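AtGH3.15 acyl acid amido synthetase (Arabidopsis thaliana, PDB 6E1Q) joins amino acids, specifically glutamine and possibly cysteine, to the auxin precursor indole-3-butyric acid in an ATP-dependent acyl acid amido synthetase reaction. Local coordinates at residues N23-Q26 and I27-V31; E33-L36 and S37-Q41; N50-D54 and K55-K59. All blocks are in the same frame, centred on the assembly; numbering follows the deposited sequence.

Interaction 1: N23-Q26 and I27-V31; sequences NVKQ and IQDSV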
loop_
_atom_site.group_PDB
_atom_site.type_symbol
_atom_site.label_atom_id
_atom_site.label_comp_id
_atom_site.label_asym_id
_atom_site.label_seq_id
_atom_site.Cartn_x
_atom_site.Cartn_y
_atom_site.Cartn_z
ATOM N N ASN A 23 -12.356 -16.860 -20.198
ATOM C CA ASN A 23 -11.470 -17.237 -21.299
ATOM C C ASN A 23 -10.012 -16.944 -20.970
ATOM O O ASN A 23 -9.279 -16.333 -21.750
ATOM C CB ASN A 23 -11.909 -16.521 -22.564
ATOM C CG ASN A 23 -13.360 -16.759 -22.859
ATOM O OD1 ASN A 23 -13.790 -17.903 -22.917
ATOM N ND2 ASN A 23 -14.130 -15.690 -23.026
ATOM N N VAL A 24 -9.582 -17.428 -19.806
ATOM C CA VAL A 24 -8.300 -17.000 -19.255
ATOM C C VAL A 24 -7.145 -17.524 -20.106
ATOM O O VAL A 24 -6.242 -16.771 -20.482
ATOM C CB VAL A 24 -8.197 -17.441 -17.783
ATOM C CG1 VAL A 24 -6.912 -16.912 -17.133
ATOM C CG2 VAL A 24 -9.447 -16.967 -17.000
ATOM N N LYS A 25 -7.173 -18.812 -20.450
ATOM C CA LYS A 25 -6.063 -19.404 -21.195
ATOM C C LYS A 25 -5.904 -18.734 -22.557
ATOM O O LYS A 25 -4.791 -18.361 -22.954
ATOM C CB LYS A 25 -6.282 -20.928 -21.315
ATOM C CG LYS A 25 -5.135 -21.666 -21.994
ATOM C CD LYS A 25 -4.190 -22.268 -20.931
ATOM C CE LYS A 25 -2.848 -22.739 -21.503
ATOM N NZ LYS A 25 -1.783 -22.836 -20.456
ATOM N N GLN A 26 -7.021 -18.512 -23.252
ATOM C CA GLN A 26 -6.977 -17.875 -24.562
ATOM C C GLN A 26 -6.497 -16.430 -24.466
ATOM O O GLN A 26 -5.711 -15.973 -25.301
ATOM C CB GLN A 26 -8.358 -17.939 -25.215
ATOM C CG GLN A 26 -9.009 -19.333 -25.177
ATOM C CD GLN A 26 -9.960 -19.530 -23.988
ATOM O OE1 GLN A 26 -9.528 -19.780 -22.859
ATOM N NE2 GLN A 26 -11.259 -19.421 -24.248
ATOM N N ILE A 27 -6.962 -15.687 -23.458
ATOM C CA ILE A 27 -6.562 -14.290 -23.347
ATOM C C ILE A 27 -5.077 -14.183 -23.017
ATOM O O ILE A 27 -4.340 -13.401 -23.631
ATOM C CB ILE A 27 -7.430 -13.557 -22.308
ATOM C CG1 ILE A 27 -8.880 -13.488 -22.799
ATOM C CG2 ILE A 27 -6.878 -12.154 -22.088
ATOM C CD1 ILE A 27 -9.869 -12.989 -21.760
ATOM N N GLN A 28 -4.615 -14.960 -22.040
ATOM C CA GLN A 28 -3.186 -14.989 -21.733
ATOM C C GLN A 28 -2.342 -15.250 -22.978
ATOM O O GLN A 28 -1.404 -14.499 -23.273
ATOM C CB GLN A 28 -2.912 -16.040 -20.664
ATOM C CG GLN A 28 -3.237 -15.552 -19.263
ATOM C CD GLN A 28 -2.265 -14.497 -18.775
ATOM O OE1 GLN A 28 -1.181 -14.825 -18.310
ATOM N NE2 GLN A 28 -2.651 -13.224 -18.872
ATOM N N ASP A 29 -2.673 -16.302 -23.738
ATOM C CA ASP A 29 -1.877 -16.626 -24.920
ATOM C C ASP A 29 -1.949 -15.505 -25.952
ATOM O O ASP A 29 -0.958 -15.211 -26.634
ATOM C CB ASP A 29 -2.341 -17.952 -25.536
ATOM C CG ASP A 29 -2.099 -19.144 -24.620
ATOM O OD1 ASP A 29 -1.540 -18.956 -23.514
ATOM O OD2 ASP A 29 -2.488 -20.269 -24.996
ATOM N N SER A 30 -3.113 -14.856 -26.068
ATOM C CA SER A 30 -3.246 -13.710 -26.966
ATOM C C SER A 30 -2.354 -12.555 -26.524
ATOM O O SER A 30 -1.687 -11.926 -27.355
ATOM C CB SER A 30 -4.698 -13.252 -27.015
ATOM O OG SER A 30 -5.426 -13.979 -27.983
ATOM N N VAL A 31 -2.348 -12.256 -25.220
ATOM C CA VAL A 31 -1.509 -11.186 -24.674
ATOM C C VAL A 31 -0.042 -11.452 -24.988
ATOM O O VAL A 31 0.675 -10.578 -25.494
ATOM C CB VAL A 31 -1.738 -11.048 -23.154
ATOM C CG1 VAL A 31 -0.666 -10.154 -22.524
ATOM C CG2 VAL A 31 -3.138 -10.529 -22.856
HETATM O O HOH W 1 -5.749 -17.113 -28.153
#
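Ile27 lays its longer branch back along the chain onto Asn23: CD1 lies 4.2 Å from Asn23 CB, and CG1 approaches Asn23 O at 3.1 Å. The first torsion explains this approach, for with CG1 beside its own backbone N (chi1 -66°) that branch turns toward the preceding turn, while CG2 stands anti to the N. The same carbonyl receives the amide of Ile27, at 3.0 Å from N to Asn23 O, and is therefore flanked by carbon as well as bonded. An alanine here would keep the amide bond, but removing both branches would probably leave Asn23 CB without its aliphatic neighbour and weaken the touch on Pro352. Asn23 occupies the N-cap position, yet its side chain makes no capping bond; Asn23 OD1 instead takes a weak, strongly bent bond from Gln26 NE2, 3.2 Å long with an N-H...O angle of 125°. Lys25 CG comes within 4.2 Å of Asp29 OD2, one turn on. Their charged ends do not meet, and Asp29 OD1 pairs with Lys55. On the solvent side a water donates to Gln26 O at 3.1 Å and also bonds with Ser30 OG. Val24 and Gln28 face inward, Val24 CG1 and Gln28 CG only grazing at 4.5 Å. Val24 rests on Pro352 and Leu382, while the buried Gln28 amide bonds Pro352 O, Gly355 O and Phe357 N, fixing the start of helix 24-38 against strand 356-361 and the loop before it.

Interaction 2: E33-L36 and S37-Q41; sequences EAIL and SRNAQ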
loop_
_atom_site.group_PDB
_atom_site.type_symbol
_atom_site.label_atom_id
_atom_site.label_comp_id
_atom_site.label_asym_id
_atom_site.label_seq_id
_atom_site.Cartn_x
_atom_site.Cartn_y
_atom_site.Cartn_z
ATOM N N GLU A 33 1.368 -13.378 -27.293
ATOM C CA GLU A 33 1.657 -13.228 -28.712
ATOM C C GLU A 33 1.736 -11.758 -29.107
ATOM O O GLU A 33 2.602 -11.367 -29.894
ATOM C CB GLU A 33 0.605 -13.947 -29.557
ATOM C CG GLU A 33 0.810 -13.734 -31.047
ATOM C CD GLU A 33 -0.153 -14.535 -31.892
ATOM O OE1 GLU A 33 -0.122 -15.781 -31.816
ATOM O OE2 GLU A 33 -0.947 -13.915 -32.629
ATOM N N ALA A 34 0.854 -10.922 -28.557
ATOM C CA ALA A 34 0.868 -9.508 -28.919
ATOM C C ALA A 34 2.139 -8.828 -28.428
ATOM O O ALA A 34 2.772 -8.068 -29.170
ATOM C CB ALA A 34 -0.369 -8.808 -28.354
ATOM N N ILE A 35 2.543 -9.107 -27.187
ATOM C CA ILE A 35 3.740 -8.473 -26.640
ATOM C C ILE A 35 4.973 -8.886 -27.426
ATOM O O ILE A 35 5.791 -8.042 -27.817
ATOM C CB ILE A 35 3.903 -8.818 -25.152
ATOM C CG1 ILE A 35 2.855 -8.077 -24.328
ATOM C CG2 ILE A 35 5.332 -8.457 -24.681
ATOM C CD1 ILE A 35 2.811 -8.525 -22.861
ATOM N N LEU A 36 5.130 -10.196 -27.657
ATOM C CA LEU A 36 6.318 -10.685 -28.346
ATOM C C LEU A 36 6.356 -10.232 -29.798
ATOM O O LEU A 36 7.441 -9.989 -30.343
ATOM C CB LEU A 36 6.387 -12.211 -28.272
ATOM C CG LEU A 36 6.469 -12.793 -26.857
ATOM C CD1 LEU A 36 6.765 -14.277 -26.910
ATOM C CD2 LEU A 36 7.490 -12.053 -25.988
ATOM N N SER A 37 5.194 -10.125 -30.449
ATOM C CA SER A 37 5.178 -9.671 -31.839
ATOM C C SER A 37 5.491 -8.181 -31.933
ATOM O O SER A 37 6.336 -7.766 -32.728
ATOM C CB SER A 37 3.829 -9.981 -32.492
ATOM O OG SER A 37 3.454 -11.332 -32.295
ATOM N N ARG A 38 4.830 -7.363 -31.113
ATOM C CA ARG A 38 5.013 -5.919 -31.214
ATOM C C ARG A 38 6.405 -5.487 -30.771
ATOM O O ARG A 38 6.922 -4.482 -31.276
ATOM C CB ARG A 38 3.932 -5.191 -30.404
ATOM C CG ARG A 38 2.617 -5.031 -31.184
ATOM C CD ARG A 38 1.389 -4.748 -30.312
ATOM N NE ARG A 38 0.157 -5.241 -30.944
ATOM C CZ ARG A 38 -1.055 -5.224 -30.384
ATOM N NH1 ARG A 38 -1.234 -4.735 -29.161
ATOM N NH2 ARG A 38 -2.096 -5.707 -31.050
ATOM N N ASN A 39 7.039 -6.233 -29.860
ATOM C CA ASN A 39 8.325 -5.837 -29.292
ATOM C C ASN A 39 9.487 -6.668 -29.819
ATOM O O ASN A 39 10.567 -6.669 -29.217
ATOM C CB ASN A 39 8.271 -5.912 -27.765
ATOM C CG ASN A 39 7.309 -4.906 -27.178
ATOM O OD1 ASN A 39 7.558 -3.699 -27.209
ATOM N ND2 ASN A 39 6.195 -5.394 -26.649
ATOM N N ALA A 40 9.292 -7.339 -30.957
ATOM C CA ALA A 40 10.267 -8.297 -31.466
ATOM C C ALA A 40 11.579 -7.639 -31.875
ATOM O O ALA A 40 12.618 -8.307 -31.908
ATOM C CB ALA A 40 9.675 -9.054 -32.658
ATOM N N GLN A 41 11.564 -6.356 -32.226
ATOM C CA GLN A 41 12.793 -5.701 -32.641
ATOM C C GLN A 41 13.357 -4.772 -31.571
ATOM O O GLN A 41 14.306 -4.035 -31.855
ATOM C CB GLN A 41 12.584 -4.950 -33.958
ATOM C CG GLN A 41 12.329 -5.878 -35.158
ATOM C CD GLN A 41 13.511 -6.807 -35.457
ATOM O OE1 GLN A 41 13.437 -8.021 -35.234
ATOM N NE2 GLN A 41 14.603 -6.239 -35.967
#
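Ser37 folds its hydroxyl back onto the carbonyl of Glu33, one turn earlier. OG donates to Glu33 O at 2.5 Å, so short that the exact length is doubtful, while Ser37 N reaches the same oxygen at 2.9 Å. The two donors arrive from opposite faces of the carbonyl plane; Glu33 O thus takes two bonds, and its bond to OG directs the hydroxyl. OG standing beside the backbone N (chi1 -50°) is what turns it backwards. Glu33 CG runs past at 3.8 Å from Ser37 OG. Ala34 presents its methyl to Arg38: Ala34 CB sits over the centre of one guanidinium face, 4.2 Å from Arg38 CZ, because the extended arginine chain, CG to NE, runs back along the helix toward the previous turn. Leu36 makes little side-chain contact along this stretch; its carbonyl O meets Ala40 CB at 3.4 Å, and its isobutyl group leaves for Leu45 and Leu49 of helix 43-49. Asn39 crosses Ile35 obliquely and gives Ile35 O a second donor, ND2 at 2.9 Å beside the backbone N at 3.0 Å, with ND2 also 3.7 Å from Ile35 CG2. The other end of that amide, OD1, accepts from Asp88 N, so the buried group is held at both ends. Asn39 is also where the helical angles are left, at phi -107°. The arrangement is that of a helix C-terminus in which the side chains of a serine in the last turn and of the asparagine just after it bond to carbonyls four residues back as helix 24-38 ends.

Interaction 3: N50-D54 and K55-K59; sequences NGQVD and KQNFK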
loop_
_atom_site.group_PDB
_atom_site.type_symbol
_atom_site.label_atom_id
_atom_site.label_comp_id
_atom_site.label_asym_id
_atom_site.label_seq_id
_atom_site.Cartn_x
_atom_site.Cartn_y
_atom_site.Cartn_z
ATOM N N ASN A 50 15.383 -13.285 -31.090
ATOM C CA ASN A 50 15.772 -13.127 -32.492
ATOM C C ASN A 50 14.566 -13.236 -33.422
ATOM O O ASN A 50 14.645 -13.794 -34.519
ATOM C CB ASN A 50 16.862 -14.128 -32.881
ATOM C CG ASN A 50 18.175 -13.871 -32.154
ATOM O OD1 ASN A 50 18.515 -14.570 -31.195
ATOM N ND2 ASN A 50 18.921 -12.869 -32.612
ATOM N N GLY A 51 13.428 -12.702 -32.971
ATOM C CA GLY A 51 12.233 -12.616 -33.784
ATOM C C GLY A 51 11.157 -13.642 -33.492
ATOM O O GLY A 51 10.026 -13.466 -33.957
ATOM N N GLN A 52 11.473 -14.702 -32.749
ATOM C CA GLN A 52 10.463 -15.689 -32.391
ATOM C C GLN A 52 9.398 -15.053 -31.509
ATOM O O GLN A 52 9.692 -14.190 -30.677
ATOM C CB GLN A 52 11.104 -16.870 -31.664
ATOM C CG GLN A 52 12.296 -17.482 -32.385
ATOM C CD GLN A 52 11.890 -18.444 -33.480
ATOM O OE1 GLN A 52 11.129 -18.093 -34.381
ATOM N NE2 GLN A 52 12.398 -19.669 -33.409
ATOM N N VAL A 53 8.151 -15.482 -31.698
ATOM C CA VAL A 53 7.026 -14.992 -30.907
ATOM C C VAL A 53 6.263 -16.112 -30.220
ATOM O O VAL A 53 5.289 -15.838 -29.514
ATOM C CB VAL A 53 6.063 -14.141 -31.761
ATOM C CG1 VAL A 53 6.801 -12.972 -32.389
ATOM C CG2 VAL A 53 5.409 -15.011 -32.857
ATOM N N ASP A 54 6.673 -17.360 -30.405
ATOM C CA ASP A 54 5.965 -18.498 -29.844
ATOM C C ASP A 54 6.255 -18.625 -28.354
ATOM O O ASP A 54 7.281 -18.157 -27.852
ATOM C CB ASP A 54 6.382 -19.778 -30.557
ATOM C CG ASP A 54 7.823 -20.143 -30.269
ATOM O OD1 ASP A 54 8.723 -19.527 -30.875
ATOM O OD2 ASP A 54 8.055 -21.031 -29.422
ATOM N N LYS A 55 5.343 -19.300 -27.648
ATOM C CA LYS A 55 5.449 -19.363 -26.193
ATOM C C LYS A 55 6.651 -20.191 -25.752
ATOM O O LYS A 55 7.328 -19.841 -24.775
ATOM C CB LYS A 55 4.167 -19.930 -25.584
ATOM C CG LYS A 55 4.237 -20.004 -24.064
ATOM C CD LYS A 55 3.013 -20.646 -23.441
ATOM C CE LYS A 55 1.765 -19.816 -23.671
ATOM N NZ LYS A 55 0.721 -20.171 -22.671
ATOM N N GLN A 56 6.939 -21.284 -26.459
ATOM C CA GLN A 56 7.977 -22.198 -25.993
ATOM C C GLN A 56 9.366 -21.581 -26.113
ATOM O O GLN A 56 10.209 -21.761 -25.227
ATOM C CB GLN A 56 7.896 -23.523 -26.751
ATOM C CG GLN A 56 8.169 -24.740 -25.870
ATOM C CD GLN A 56 7.621 -24.585 -24.449
ATOM O OE1 GLN A 56 6.460 -24.216 -24.245
ATOM N NE2 GLN A 56 8.468 -24.855 -23.460
ATOM N N ASN A 57 9.632 -20.855 -27.199
ATOM C CA ASN A 57 10.889 -20.121 -27.281
ATOM C C ASN A 57 10.964 -19.036 -26.213
ATOM O O ASN A 57 12.044 -18.753 -25.680
ATOM C CB ASN A 57 11.057 -19.521 -28.673
ATOM C CG ASN A 57 11.620 -20.520 -29.664
ATOM O OD1 ASN A 57 12.621 -21.179 -29.393
ATOM N ND2 ASN A 57 10.974 -20.639 -30.822
ATOM N N PHE A 58 9.825 -18.420 -25.888
ATOM C CA PHE A 58 9.776 -17.455 -24.798
ATOM C C PHE A 58 10.232 -18.097 -23.495
ATOM O O PHE A 58 11.149 -17.598 -22.832
ATOM C CB PHE A 58 8.349 -16.899 -24.700
ATOM C CG PHE A 58 8.101 -16.001 -23.513
ATOM C CD1 PHE A 58 8.342 -14.641 -23.591
ATOM C CD2 PHE A 58 7.548 -16.510 -22.348
ATOM C CE1 PHE A 58 8.087 -13.815 -22.517
ATOM C CE2 PHE A 58 7.291 -15.686 -21.269
ATOM C CZ PHE A 58 7.538 -14.335 -21.361
ATOM N N LYS A 59 9.641 -19.246 -23.142
ATOM C CA LYS A 59 9.941 -19.886 -21.865
ATOM C C LYS A 59 11.377 -20.377 -21.805
ATOM O O LYS A 59 12.000 -20.328 -20.740
ATOM C CB LYS A 59 8.969 -21.044 -21.611
ATOM C CG LYS A 59 7.493 -20.630 -21.500
ATOM C CD LYS A 59 6.924 -20.932 -20.107
ATOM C CE LYS A 59 5.427 -20.636 -20.010
ATOM N NZ LYS A 59 4.958 -20.457 -18.587
#
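Asp54 sets its carboxylate over the first turn of helix 55-61 and overlaps Asn57, both oxygens coming within 3.4 Å of Asn57 CB. Each oxygen takes a separate bond. OD2 accepts from Asn57 N at 2.7 Å, a nearly straight contact with an N-H...O angle of 167°, although the donor comes from above the carboxylate plane. OD1 is met on its syn side by Asn57 ND2, and OD1 in turn lies near the plane of the Asn57 amide; the 2.5 Å separation of OD1 and ND2 is too short to be taken literally. The carboxylate and amide planes stand 77° apart, so the groups meet steeply and do not stack. Asp54 can do this because CG lies between its backbone N and carbonyl carbon (chi1 68°), which carries the carboxylate across the helix start. This is an N-cap: the aspartate side chain accepts the N-H of the third helical residue, which has no carbonyl from an earlier helical turn to accept it. A negative group there would also be expected to suit the positive end of the helix dipole. The regular backbone pattern then starts with Phe58 N donating to Asp54 O at 3.2 Å. Gln52 is deposited in two conformers; in the one given, its CG lies 3.8 Å from Asn57 ND2, so this contact is less certain. Beyond the cap, Phe58 packs on Leu32 and Leu36 of helix 24-38, while Lys59 NZ pairs with Glu358 of strand 356-361 and Asp381 of strand 379-381.

From the N terminus, interaction 1 shapes the start of helix 24-38 and interaction 2 its end; after helix 43-49 the chain turns back, and interaction 3 opens helix 55-61. The three follow in series, each joining sequence neighbours, so none closes a long loop and none nests in or crosses another. They meet in space nevertheless. Interactions 1 and 3 are tied by the salt bridge from Asp29 OD1 to Lys55 NZ, 2.7 Å, and interactions 2 and 3 by packing, Leu36 CD2 lying 3.6 Å from Phe58 CD1 and Ser37 CA 3.7 Å from Val53 CG1. Helix 55-61 thus lies against helix 24-38, and both reach strand 356-361.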